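Side-chain contacts in polyketide synthase (PDB 3QIT), which probably releases the finished chain in curacin A biosynthesis as a decarboxylating thioesterase, a step that leaves a terminal alkene: residues B[16-21]-B[86-91]; B[80-85]-B[109-114]; B[35-40]-B[100-105]; B[67-70]-B[75-78]; B[28-33]-B[90-95]. All blocks are in the same frame, centred on the assembly; numbering follows the deposited sequence. Where two conformers were deposited one is given.

Interaction 1 of 5, residues B[16-21]-B[86-91]; sequences ICLCSW and DRVIQE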
# COMPACT_ATOMS: atom_id res chain seq x y z
N ILE B 16 4.07 7.95 -15.49
CA ILE B 16 3.91 9.22 -14.77
C ILE B 16 3.91 10.34 -15.81
O ILE B 16 4.87 10.48 -16.54
CB ILE B 16 5.09 9.46 -13.82
CG1 ILE B 16 5.16 8.35 -12.76
CG2 ILE B 16 4.96 10.86 -13.13
CD1 ILE B 16 6.48 8.37 -11.96
N CYS B 17 2.87 11.17 -15.82
CA CYS B 17 2.88 12.36 -16.70
C CYS B 17 3.54 13.52 -15.96
O CYS B 17 3.11 13.88 -14.85
CB CYS B 17 1.45 12.78 -17.06
SG CYS B 17 1.48 14.21 -18.22
N LEU B 18 4.58 14.11 -16.55
CA LEU B 18 5.19 15.32 -15.98
C LEU B 18 4.73 16.53 -16.78
O LEU B 18 5.04 16.64 -17.95
CB LEU B 18 6.71 15.22 -16.07
CG LEU B 18 7.41 14.10 -15.30
CD1 LEU B 18 8.94 14.24 -15.47
CD2 LEU B 18 7.04 14.13 -13.85
N CYS B 19 3.98 17.44 -16.15
CA CYS B 19 3.60 18.68 -16.83
C CYS B 19 4.72 19.66 -16.57
O CYS B 19 5.23 19.73 -15.45
CB CYS B 19 2.33 19.27 -16.25
SG CYS B 19 0.88 18.19 -16.37
N SER B 20 5.14 20.39 -17.59
CA SER B 20 6.22 21.34 -17.39
C SER B 20 6.04 22.63 -18.17
O SER B 20 5.40 22.65 -19.23
CB SER B 20 7.59 20.71 -17.73
OG SER B 20 7.73 20.54 -19.12
N TRP B 21 6.60 23.71 -17.62
CA TRP B 21 6.60 25.02 -18.25
C TRP B 21 8.01 25.54 -18.15
O TRP B 21 8.70 25.31 -17.15
CB TRP B 21 5.66 25.99 -17.52
CG TRP B 21 4.22 25.60 -17.48
CD1 TRP B 21 3.22 26.05 -18.29
CD2 TRP B 21 3.61 24.68 -16.56
NE1 TRP B 21 2.03 25.47 -17.93
CE2 TRP B 21 2.23 24.64 -16.85
CE3 TRP B 21 4.10 23.93 -15.49
CZ2 TRP B 21 1.33 23.83 -16.14
CZ3 TRP B 21 3.20 23.10 -14.77
CH2 TRP B 21 1.84 23.09 -15.09
N ASP B 86 9.66 10.57 -5.25
CA ASP B 86 11.11 10.23 -5.17
C ASP B 86 11.63 9.86 -6.56
O ASP B 86 12.71 10.31 -6.97
CB ASP B 86 11.31 9.06 -4.21
CG ASP B 86 12.74 8.97 -3.63
OD1 ASP B 86 13.43 10.01 -3.50
OD2 ASP B 86 13.15 7.84 -3.28
N ARG B 87 10.88 9.05 -7.30
CA ARG B 87 11.27 8.70 -8.67
C ARG B 87 11.40 9.93 -9.58
O ARG B 87 12.35 10.04 -10.35
CB ARG B 87 10.29 7.70 -9.27
CG ARG B 87 10.60 7.31 -10.70
CD ARG B 87 11.95 6.58 -10.77
NE ARG B 87 12.32 6.24 -12.13
CZ ARG B 87 13.03 7.04 -12.93
NH1 ARG B 87 13.44 8.23 -12.50
NH2 ARG B 87 13.33 6.64 -14.16
N VAL B 88 10.45 10.87 -9.46
CA VAL B 88 10.48 12.10 -10.25
C VAL B 88 11.73 12.92 -9.91
O VAL B 88 12.42 13.42 -10.81
CB VAL B 88 9.20 12.97 -10.01
CG1 VAL B 88 9.37 14.32 -10.69
CG2 VAL B 88 7.94 12.26 -10.55
N ILE B 89 12.04 13.02 -8.62
CA ILE B 89 13.25 13.76 -8.20
C ILE B 89 14.51 13.13 -8.79
O ILE B 89 15.41 13.85 -9.27
CB ILE B 89 13.35 13.87 -6.68
CG1 ILE B 89 12.25 14.81 -6.19
CG2 ILE B 89 14.73 14.45 -6.26
CD1 ILE B 89 11.94 14.68 -4.71
N GLN B 90 14.57 11.80 -8.78
CA GLN B 90 15.72 11.10 -9.35
C GLN B 90 15.89 11.41 -10.83
O GLN B 90 17.00 11.34 -11.37
CB GLN B 90 15.63 9.57 -9.14
CG GLN B 90 15.45 9.07 -7.69
CD GLN B 90 16.29 9.79 -6.64
OE1 GLN B 90 17.52 9.81 -6.71
NE2 GLN B 90 15.61 10.36 -5.63
N GLU B 91 14.80 11.79 -11.49
CA GLU B 91 14.82 12.10 -12.92
C GLU B 91 15.28 13.54 -13.19
O GLU B 91 15.71 13.85 -14.30
CB GLU B 91 13.44 11.83 -13.53
CG GLU B 91 13.39 11.77 -15.06
CD GLU B 91 14.06 10.53 -15.66
OE1 GLU B 91 14.53 9.64 -14.91
OE2 GLU B 91 14.11 10.46 -16.91
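Val88 is the residue of helix 78-91 that bears on both Ile16 and Leu18 of strand 14-21. Its CB is directed at the strand, and from there the two branches part. With CG1 opposite the backbone N (chi1 172°), both methyls face the strand. CG1 ends on CD2 of Leu18, 3.9 Å away. CG2 reaches the same Leu18 CD2, also at 3.9 Å, and in addition lies 4.2 Å from CG2 of Ile16, so that CG2 touches two side chains of strand 14-21 and CG1 one. The Leu18 and Val88 side chains run antiparallel alongside each other, and Ile16 meets Val88 aslant.

The strand is the second of the central sheet of the alpha/beta-hydrolase fold, and the helix packs on one face of that sheet, its segment 86-91 crossing strand segment 16-21 at -56°. Ile16 and Leu18, two apart in the strand, point to this helix, whereas Trp21 points to the other face and packs on helix 43-51.

At the border of the contact, CD1 of Ile16 lies 4.4 Å from CG of Arg87, the aliphatic root of a side chain whose charge is paired four residues further on. Arg87 NH1 forms a salt bridge with OE1 of Glu91 at 3.0 Å, arriving on the anti side of the carboxylate and 32° out of its plane.

Interaction 2 of 5, residues B[80-85]-B[109-114]; sequences TFLAQI and ATAIAS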
# COMPACT_ATOMS: atom_id res chain seq x y z
N THR B 80 3.02 4.83 -1.91
CA THR B 80 3.06 4.83 -3.37
C THR B 80 3.27 6.23 -3.94
O THR B 80 4.15 6.43 -4.78
CB THR B 80 1.80 4.20 -3.97
OG1 THR B 80 1.79 2.80 -3.66
CG2 THR B 80 1.75 4.43 -5.49
N PHE B 81 2.48 7.22 -3.49
CA PHE B 81 2.72 8.59 -3.98
C PHE B 81 4.10 9.11 -3.61
O PHE B 81 4.73 9.84 -4.40
CB PHE B 81 1.64 9.57 -3.47
CG PHE B 81 0.25 9.27 -3.99
CD1 PHE B 81 0.03 8.99 -5.35
CD2 PHE B 81 -0.86 9.34 -3.15
CE1 PHE B 81 -1.24 8.73 -5.84
CE2 PHE B 81 -2.15 9.08 -3.64
CZ PHE B 81 -2.34 8.78 -4.99
N LEU B 82 4.58 8.78 -2.41
CA LEU B 82 5.91 9.21 -2.01
C LEU B 82 6.99 8.59 -2.90
O LEU B 82 7.92 9.26 -3.31
CB LEU B 82 6.17 8.88 -0.55
CG LEU B 82 5.48 9.82 0.41
CD1 LEU B 82 5.69 9.35 1.84
CD2 LEU B 82 5.97 11.25 0.22
N ALA B 83 6.84 7.30 -3.20
CA ALA B 83 7.80 6.64 -4.07
C ALA B 83 7.79 7.26 -5.47
O ALA B 83 8.82 7.33 -6.15
CB ALA B 83 7.51 5.10 -4.15
N GLN B 84 6.59 7.62 -5.95
CA GLN B 84 6.42 8.25 -7.24
C GLN B 84 7.16 9.59 -7.25
O GLN B 84 7.86 9.90 -8.21
CB GLN B 84 4.92 8.49 -7.53
CG GLN B 84 4.65 9.09 -8.91
CD GLN B 84 3.20 9.60 -9.09
OE1 GLN B 84 2.31 9.36 -8.26
NE2 GLN B 84 2.98 10.29 -10.20
N ILE B 85 6.95 10.41 -6.21
CA ILE B 85 7.66 11.71 -6.13
C ILE B 85 9.20 11.53 -6.05
O ILE B 85 9.94 12.24 -6.72
CB ILE B 85 7.13 12.59 -5.00
CG1 ILE B 85 5.68 12.98 -5.28
CG2 ILE B 85 8.00 13.87 -4.81
CD1 ILE B 85 4.94 13.46 -4.07
N ALA B 109 5.03 16.65 0.18
CA ALA B 109 6.24 17.45 0.10
C ALA B 109 7.00 17.41 1.41
O ALA B 109 8.22 17.29 1.39
CB ALA B 109 5.90 18.89 -0.28
N THR B 110 6.30 17.49 2.54
CA THR B 110 7.01 17.41 3.84
C THR B 110 7.71 16.06 4.02
O THR B 110 8.81 15.97 4.57
CB THR B 110 6.13 17.69 5.10
OG1 THR B 110 5.12 16.68 5.26
CG2 THR B 110 5.48 19.06 5.02
N ALA B 111 7.05 15.00 3.58
CA ALA B 111 7.63 13.69 3.75
C ALA B 111 8.86 13.53 2.87
O ALA B 111 9.91 13.07 3.34
CB ALA B 111 6.59 12.61 3.48
N ILE B 112 8.78 13.97 1.63
CA ILE B 112 9.95 13.83 0.76
C ILE B 112 11.12 14.71 1.20
O ILE B 112 12.27 14.28 1.14
CB ILE B 112 9.60 13.93 -0.75
CG1 ILE B 112 10.68 13.24 -1.60
CG2 ILE B 112 9.48 15.35 -1.18
CD1 ILE B 112 10.65 11.72 -1.57
N ALA B 113 10.82 15.91 1.71
CA ALA B 113 11.84 16.81 2.26
C ALA B 113 12.49 16.24 3.50
O ALA B 113 13.65 16.50 3.76
CB ALA B 113 11.25 18.21 2.55
N SER B 114 11.74 15.44 4.25
CA SER B 114 12.28 14.78 5.45
C SER B 114 13.25 13.67 5.08
O SER B 114 14.24 13.44 5.78
CB SER B 114 11.16 14.29 6.39
OG SER B 114 10.57 13.08 5.95
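Leu82 and Ile112 bring helices 78-91 and 104-115 nearest each other, their CA atoms 6.7 Å apart, where the short axes pass at 10.0 Å with a signed crossing angle of -59°. The contact is apolar, and no hydrogen bond spans it. Leu82 was deposited in two conformers, and in the one described here its isobutyl end straddles the methyl of Ala111: CD2 lies 3.6 Å from Ala111 CB and CD1 3.8 Å from the same atom. The partner could hardly be smaller, which lets the forked end of Leu82 come close to the backbone of the second helix.

Both helices lie on the same face of the central sheet of the alpha/beta hydrolase, and helix 104-115 is the one that follows the probable nucleophile elbow. One turn further along helix 78-91, Ile85 meets Ile112 through branch methyls, CG2 to CG2 at 4.2 Å. In Ile112, CG1 is anti to the backbone N (chi1 -158°), and the turn about CB-CG1 then carries CD1 away from CG2, to lie 4.1 Å from the carbonyl O of Leu82; one isoleucine thus spans a turn of the opposing helix. Leu108 touches both Leu82 and Ile85, Met226 of helix 220-229 packs on Ala111, and Leu144 of the second subunit packs on Leu82. Within helix 104-115, Ser114 turns its hydroxyl back on its own chain, OG donating to Ala111 O at 2.7 Å with the donor tilted 18° from the carbonyl plane.

Interaction 3 of 5, residues B[35-40]-B[100-105]; sequences ILEQGL and VGHSMG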
# COMPACT_ATOMS: atom_id res chain seq x y z
N ILE B 35 -5.35 16.22 -3.69
CA ILE B 35 -6.20 15.11 -4.11
C ILE B 35 -7.24 15.58 -5.12
O ILE B 35 -7.81 16.67 -5.01
CB ILE B 35 -6.87 14.43 -2.86
CG1 ILE B 35 -7.41 13.05 -3.21
CG2 ILE B 35 -7.98 15.29 -2.26
CD1 ILE B 35 -6.35 12.04 -3.43
N LEU B 36 -7.47 14.71 -6.11
CA LEU B 36 -8.41 14.93 -7.22
C LEU B 36 -7.96 15.96 -8.24
O LEU B 36 -8.57 16.07 -9.29
CB LEU B 36 -9.83 15.24 -6.74
CG LEU B 36 -10.40 14.23 -5.77
CD1 LEU B 36 -11.84 14.60 -5.51
CD2 LEU B 36 -10.27 12.81 -6.31
N GLU B 37 -6.88 16.68 -7.96
CA GLU B 37 -6.40 17.68 -8.95
C GLU B 37 -5.41 17.09 -9.97
O GLU B 37 -5.48 15.90 -10.28
CB GLU B 37 -5.90 18.94 -8.25
CG GLU B 37 -7.07 19.66 -7.56
CD GLU B 37 -6.73 21.06 -7.09
OE1 GLU B 37 -6.66 21.98 -7.93
OE2 GLU B 37 -6.57 21.22 -5.87
N GLN B 38 -4.53 17.92 -10.54
CA GLN B 38 -3.68 17.47 -11.64
C GLN B 38 -2.56 18.48 -11.80
O GLN B 38 -2.66 19.59 -11.27
CB GLN B 38 -4.48 17.40 -12.96
CG GLN B 38 -5.21 18.70 -13.30
CD GLN B 38 -5.95 18.63 -14.62
OE1 GLN B 38 -5.41 18.16 -15.62
NE2 GLN B 38 -7.20 19.07 -14.62
N GLY B 39 -1.51 18.11 -12.49
CA GLY B 39 -0.35 19.02 -12.62
C GLY B 39 -0.70 20.33 -13.29
O GLY B 39 -0.17 21.39 -12.90
N LEU B 40 -1.64 20.28 -14.23
CA LEU B 40 -2.09 21.48 -14.93
C LEU B 40 -2.71 22.53 -13.99
O LEU B 40 -2.69 23.69 -14.31
CB LEU B 40 -3.05 21.11 -16.07
CG LEU B 40 -3.74 22.23 -16.84
CD1 LEU B 40 -2.76 23.09 -17.59
CD2 LEU B 40 -4.76 21.66 -17.79
N VAL B 100 7.30 22.70 -3.86
CA VAL B 100 6.07 23.40 -3.48
C VAL B 100 4.97 22.34 -3.46
O VAL B 100 4.90 21.50 -4.37
CB VAL B 100 5.70 24.45 -4.53
CG1 VAL B 100 4.47 25.26 -4.04
CG2 VAL B 100 6.90 25.38 -4.79
N GLY B 101 4.12 22.36 -2.45
CA GLY B 101 3.01 21.37 -2.39
C GLY B 101 1.78 22.06 -1.89
O GLY B 101 1.89 23.00 -1.10
N HIS B 102 0.61 21.61 -2.35
CA HIS B 102 -0.66 22.19 -1.91
C HIS B 102 -1.53 21.11 -1.24
O HIS B 102 -1.79 20.06 -1.84
CB HIS B 102 -1.46 22.73 -3.10
CG HIS B 102 -2.83 23.19 -2.71
ND1 HIS B 102 -3.98 22.55 -3.11
CD2 HIS B 102 -3.23 24.24 -1.95
CE1 HIS B 102 -5.03 23.18 -2.61
NE2 HIS B 102 -4.60 24.19 -1.89
N SER B 103 -1.99 21.39 -0.03
CA SER B 103 -2.89 20.45 0.72
C SER B 103 -2.29 19.04 0.88
O SER B 103 -1.22 18.91 1.47
CB SER B 103 -4.28 20.43 0.09
OG SER B 103 -5.20 19.80 0.98
N MET B 104 -2.95 17.97 0.38
CA MET B 104 -2.26 16.65 0.36
C MET B 104 -0.85 16.70 -0.25
O MET B 104 0.07 16.00 0.20
CB MET B 104 -3.09 15.56 -0.33
CG MET B 104 -2.38 14.19 -0.30
SD MET B 104 -3.31 12.91 -1.19
CE MET B 104 -2.91 13.36 -2.87
N GLY B 105 -0.68 17.51 -1.30
CA GLY B 105 0.62 17.67 -1.91
C GLY B 105 1.65 18.30 -0.97
O GLY B 105 2.82 18.01 -1.06
O HOH W 1 -5.55 17.56 -1.15
O HOH W 2 -3.98 21.10 -5.52
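Ile35 and Met104 supply the apolar share of this contact. Met104 bends at its thioether, which carries CE to within 3.7 Å of Ile35 CD1, and its SD lies 3.9 Å from that same methyl.

Two backbone amides are joined by water 1, which accepts from Ile35 N at 2.9 Å and from Met104 N at 3.0 Å. A nucleophile elbow of the GxSxG type, a hallmark of the alpha/beta hydrolases, probably underlies this geometry. Strand 97-102 turns sharply at Ser103 into helix 104-115, and Ser103 has the strained backbone angles expected of the nucleophile, phi 55° and psi -121°. A side chain at Gly101 would run into the carbonyl of Gly105. The amides after the serine and in the loop after strand 28-32 are where hydrolases of this fold form the oxyanion hole, so water 1 plausibly marks that site. Ser103 probably belongs to a Ser-His-Glu triad with His269 and Glu127.

The remaining polar link runs through water 2, which binds His102 ND1 at 2.8 Å and makes a weak bond to Glu37 OE2. The carboxylate and imidazole planes stand 86° apart, and Glu37 OE2 stays 4.0 Å from His102 ND1. Each group has a direct partner besides: Glu37 OE1 pairs with His272 NE2, and His102 NE2 with the carbonyl of His269.

Interaction 4 of 5, residues B[67-70]-B[75-78]; sequences SSHL and SYSS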
# COMPACT_ATOMS: atom_id res chain seq x y z
N SER B 67 -1.60 10.67 -15.66
CA SER B 67 -0.83 9.54 -15.18
C SER B 67 -1.68 8.26 -15.15
O SER B 67 -2.91 8.32 -15.10
CB SER B 67 -0.24 9.78 -13.78
OG SER B 67 0.86 10.67 -13.85
N SER B 68 -1.01 7.11 -15.20
CA SER B 68 -1.71 5.80 -15.16
C SER B 68 -2.63 5.66 -13.97
O SER B 68 -2.36 6.18 -12.88
CB SER B 68 -0.69 4.65 -15.06
OG SER B 68 0.10 4.64 -16.18
N HIS B 69 -3.70 4.90 -14.19
CA HIS B 69 -4.50 4.41 -13.06
C HIS B 69 -3.83 3.13 -12.56
O HIS B 69 -3.32 2.32 -13.38
CB HIS B 69 -5.93 4.10 -13.49
CG HIS B 69 -6.70 5.30 -13.94
ND1 HIS B 69 -8.05 5.27 -14.19
CD2 HIS B 69 -6.29 6.57 -14.19
CE1 HIS B 69 -8.45 6.48 -14.57
NE2 HIS B 69 -7.40 7.28 -14.59
N LEU B 70 -3.87 2.92 -11.24
CA LEU B 70 -3.30 1.72 -10.65
C LEU B 70 -4.35 0.62 -10.66
O LEU B 70 -5.40 0.75 -10.02
CB LEU B 70 -2.75 2.00 -9.24
CG LEU B 70 -1.77 3.20 -9.20
CD1 LEU B 70 -1.23 3.43 -7.78
CD2 LEU B 70 -0.60 2.95 -10.17
N SER B 75 -2.94 -0.36 -4.26
CA SER B 75 -1.70 0.33 -4.65
C SER B 75 -1.77 1.82 -4.33
O SER B 75 -0.72 2.47 -4.21
CB SER B 75 -1.40 0.11 -6.14
OG SER B 75 -1.18 -1.27 -6.42
N TYR B 76 -2.98 2.36 -4.21
CA TYR B 76 -3.14 3.78 -3.87
C TYR B 76 -2.90 3.97 -2.38
O TYR B 76 -3.70 3.54 -1.53
CB TYR B 76 -4.54 4.29 -4.24
CG TYR B 76 -4.77 4.45 -5.73
CD1 TYR B 76 -4.10 5.43 -6.46
CD2 TYR B 76 -5.65 3.61 -6.41
CE1 TYR B 76 -4.32 5.58 -7.82
CE2 TYR B 76 -5.87 3.74 -7.79
CZ TYR B 76 -5.20 4.71 -8.49
OH TYR B 76 -5.47 4.83 -9.83
N SER B 77 -1.77 4.58 -2.05
CA SER B 77 -1.38 4.82 -0.66
C SER B 77 -0.45 6.01 -0.66
O SER B 77 0.13 6.35 -1.71
CB SER B 77 -0.66 3.59 -0.09
OG SER B 77 0.58 3.34 -0.78
N SER B 78 -0.29 6.64 0.50
CA SER B 78 0.69 7.73 0.63
C SER B 78 2.10 7.24 0.27
O SER B 78 2.86 7.98 -0.36
CB SER B 78 0.68 8.34 2.03
OG SER B 78 0.72 7.33 3.01
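The hydroxyl of Tyr76 is held from two directions across the loop that joins strand 55-59 to helix 78-91 in the alpha/beta-hydrolase fold. Leu70 N donates to Tyr76 OH at 2.9 Å in a nearly straight bond of 166°, and Asp202 OD2 is hydrogen-bonded to the same oxygen. Around this polar end, the backbone of His69 comes close as well, its CA 3.4 Å from Tyr76 OH.

Beyond the hydroxyl, the contact turns apolar, because the side chain of Leu70 runs along one face of the Tyr76 ring. CB of Leu70 lies 3.7 Å from Tyr76 CZ, and its CG follows over CE1. With CD1 opposite CA (chi2 -179°) the chain is extended, so CD1 continues along the ring and makes a CH-pi contact, 4.0 Å from the ring centroid and 23° off its normal. The same Leu70 CD1 lies 3.7 Å from Ser75 CB, which closes the far end of the leucine. The phenol is thus fixed by its hydroxyl and by one face together. A phenylalanine in place of Tyr76 would probably leave Leu70 N and Asp202 without their shared partner and tie the two arms of the loop less firmly.

The contact sits beside the start of helix 78-91, where Ser77 is the N-cap and its OG caps Thr80 N. Ser75 OG is hydrogen-bonded to Ser75 OG of the second subunit. Thr80 and Phe81 of the helix pack on Leu70 and Tyr76 respectively, and Asn14 of strand 14-21 touches Leu70.

Interaction 5 of 5, residues B[28-33]-B[90-95]; sequences VVLCIH and QELPDQ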
# COMPACT_ATOMS: atom_id res chain seq x y z
N VAL B 28 14.87 24.23 -11.23
CA VAL B 28 13.57 23.56 -11.14
C VAL B 28 12.73 24.04 -9.96
O VAL B 28 13.22 24.17 -8.84
CB VAL B 28 13.75 22.03 -11.07
CG1 VAL B 28 12.39 21.33 -10.73
CG2 VAL B 28 14.35 21.50 -12.39
N VAL B 29 11.44 24.26 -10.23
CA VAL B 29 10.43 24.35 -9.18
C VAL B 29 9.54 23.12 -9.34
O VAL B 29 8.87 22.96 -10.36
CB VAL B 29 9.57 25.62 -9.29
CG1 VAL B 29 8.53 25.72 -8.14
CG2 VAL B 29 10.47 26.88 -9.24
N LEU B 30 9.57 22.25 -8.34
CA LEU B 30 8.78 21.02 -8.38
C LEU B 30 7.51 21.24 -7.55
O LEU B 30 7.59 21.54 -6.36
CB LEU B 30 9.61 19.85 -7.85
CG LEU B 30 8.90 18.49 -7.67
CD1 LEU B 30 8.37 18.01 -9.01
CD2 LEU B 30 9.90 17.49 -7.12
N CYS B 31 6.34 21.09 -8.18
CA CYS B 31 5.04 21.40 -7.56
C CYS B 31 4.20 20.11 -7.46
O CYS B 31 4.04 19.40 -8.46
CB CYS B 31 4.24 22.37 -8.42
SG CYS B 31 5.11 23.95 -8.71
N ILE B 32 3.66 19.85 -6.27
CA ILE B 32 2.86 18.64 -6.02
C ILE B 32 1.41 19.07 -5.72
O ILE B 32 1.13 19.75 -4.70
CB ILE B 32 3.43 17.81 -4.81
CG1 ILE B 32 4.96 17.59 -4.95
CG2 ILE B 32 2.68 16.46 -4.66
CD1 ILE B 32 5.37 16.81 -6.19
N HIS B 33 0.49 18.70 -6.63
CA HIS B 33 -0.94 19.01 -6.47
C HIS B 33 -1.61 18.18 -5.36
O HIS B 33 -1.03 17.25 -4.85
CB HIS B 33 -1.70 18.81 -7.81
CG HIS B 33 -1.79 17.39 -8.28
ND1 HIS B 33 -2.70 16.51 -7.75
CD2 HIS B 33 -1.10 16.70 -9.23
CE1 HIS B 33 -2.58 15.33 -8.35
NE2 HIS B 33 -1.62 15.42 -9.25
N GLN B 90 14.57 11.80 -8.78
CA GLN B 90 15.72 11.10 -9.35
C GLN B 90 15.89 11.41 -10.83
O GLN B 90 17.00 11.34 -11.37
CB GLN B 90 15.63 9.57 -9.14
CG GLN B 90 15.45 9.07 -7.69
CD GLN B 90 16.29 9.79 -6.64
OE1 GLN B 90 17.52 9.81 -6.71
NE2 GLN B 90 15.61 10.36 -5.63
N GLU B 91 14.80 11.79 -11.49
CA GLU B 91 14.82 12.10 -12.92
C GLU B 91 15.28 13.54 -13.19
O GLU B 91 15.71 13.85 -14.30
CB GLU B 91 13.44 11.83 -13.53
CG GLU B 91 13.39 11.77 -15.06
CD GLU B 91 14.06 10.53 -15.66
OE1 GLU B 91 14.53 9.64 -14.91
OE2 GLU B 91 14.11 10.46 -16.91
N LEU B 92 15.17 14.41 -12.19
CA LEU B 92 15.51 15.82 -12.34
C LEU B 92 17.00 16.03 -12.13
O LEU B 92 17.69 15.13 -11.63
CB LEU B 92 14.67 16.69 -11.37
CG LEU B 92 13.16 16.61 -11.63
CD1 LEU B 92 12.37 17.37 -10.54
CD2 LEU B 92 12.79 17.13 -13.03
N PRO B 93 17.53 17.20 -12.56
CA PRO B 93 18.95 17.49 -12.36
C PRO B 93 19.37 17.39 -10.91
O PRO B 93 18.55 17.59 -10.01
CB PRO B 93 19.08 18.94 -12.84
CG PRO B 93 18.04 19.06 -13.91
CD PRO B 93 16.87 18.23 -13.39
N ASP B 94 20.64 17.05 -10.68
CA ASP B 94 21.20 16.91 -9.34
C ASP B 94 21.66 18.27 -8.78
O ASP B 94 22.86 18.52 -8.62
CB ASP B 94 22.35 15.89 -9.38
CG ASP B 94 22.85 15.51 -7.99
OD1 ASP B 94 22.14 15.78 -6.98
OD2 ASP B 94 23.96 14.95 -7.90
N GLN B 95 20.68 19.14 -8.51
CA GLN B 95 20.87 20.47 -7.93
C GLN B 95 19.69 20.68 -6.98
O GLN B 95 18.56 20.37 -7.34
CB GLN B 95 20.80 21.56 -9.00
CG GLN B 95 21.92 21.56 -10.04
CD GLN B 95 23.29 21.78 -9.43
OE1 GLN B 95 23.46 22.57 -8.49
NE2 GLN B 95 24.29 21.09 -9.97
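A single methyl, CD1 of Leu92, serves two side chains of strand 28-32 at once: Val28 CG1 lies 4.0 Å from it and Leu30 CD2 4.2 Å. Leu92 lies in the loop of a beta-alpha-beta crossover of the alpha/beta-hydrolase sheet, in which the chain passes from strand 55-59 through helix 78-91 to the parallel strand 97-102, with strand 28-32 lying between them in the sheet. The leucine points its CB at strand 28-32. With CG opposite its carbonyl carbon (chi1 -62°), its forked end settles over the beginning of that strand.

Val28 and Leu30, alternate residues of the strand, both face this side, and Leu30 also packs on Ile89 of the helix. Leu92 in turn touches Leu97, so the loop leucine bridges two neighbouring strands. Nothing polar crosses the contact. Past Leu92 the chain makes an inverse gamma turn centred on Asp94, where Gln95 N gives a weak bond to Pro93 O. The proline ring itself lies at the exposed border of the contact, its CD 4.2 Å from the second Val28 methyl, CG2.

In the fold
Helix 78-91 is the common element of interactions 1, 2 and 5: its first half (80-85) meets helix 104-115, its last turns meet strand 14-21, and the loop after it meets strand 28-32. Interactions 1 and 5 adjoin through Ile89 and Leu30 on one sheet face, both apolar and only partly buried. Interaction 2 is apolar too, but wholly buried and partly covered by the second subunit. Interaction 4, just before the same helix, is also buried and reaches that subunit, yet it relies on a hydroxyl and a ring face. Interaction 3, whose centre lies about 2 Å from that of the chain, mixes an apolar pair with two water bridges at the probable active site.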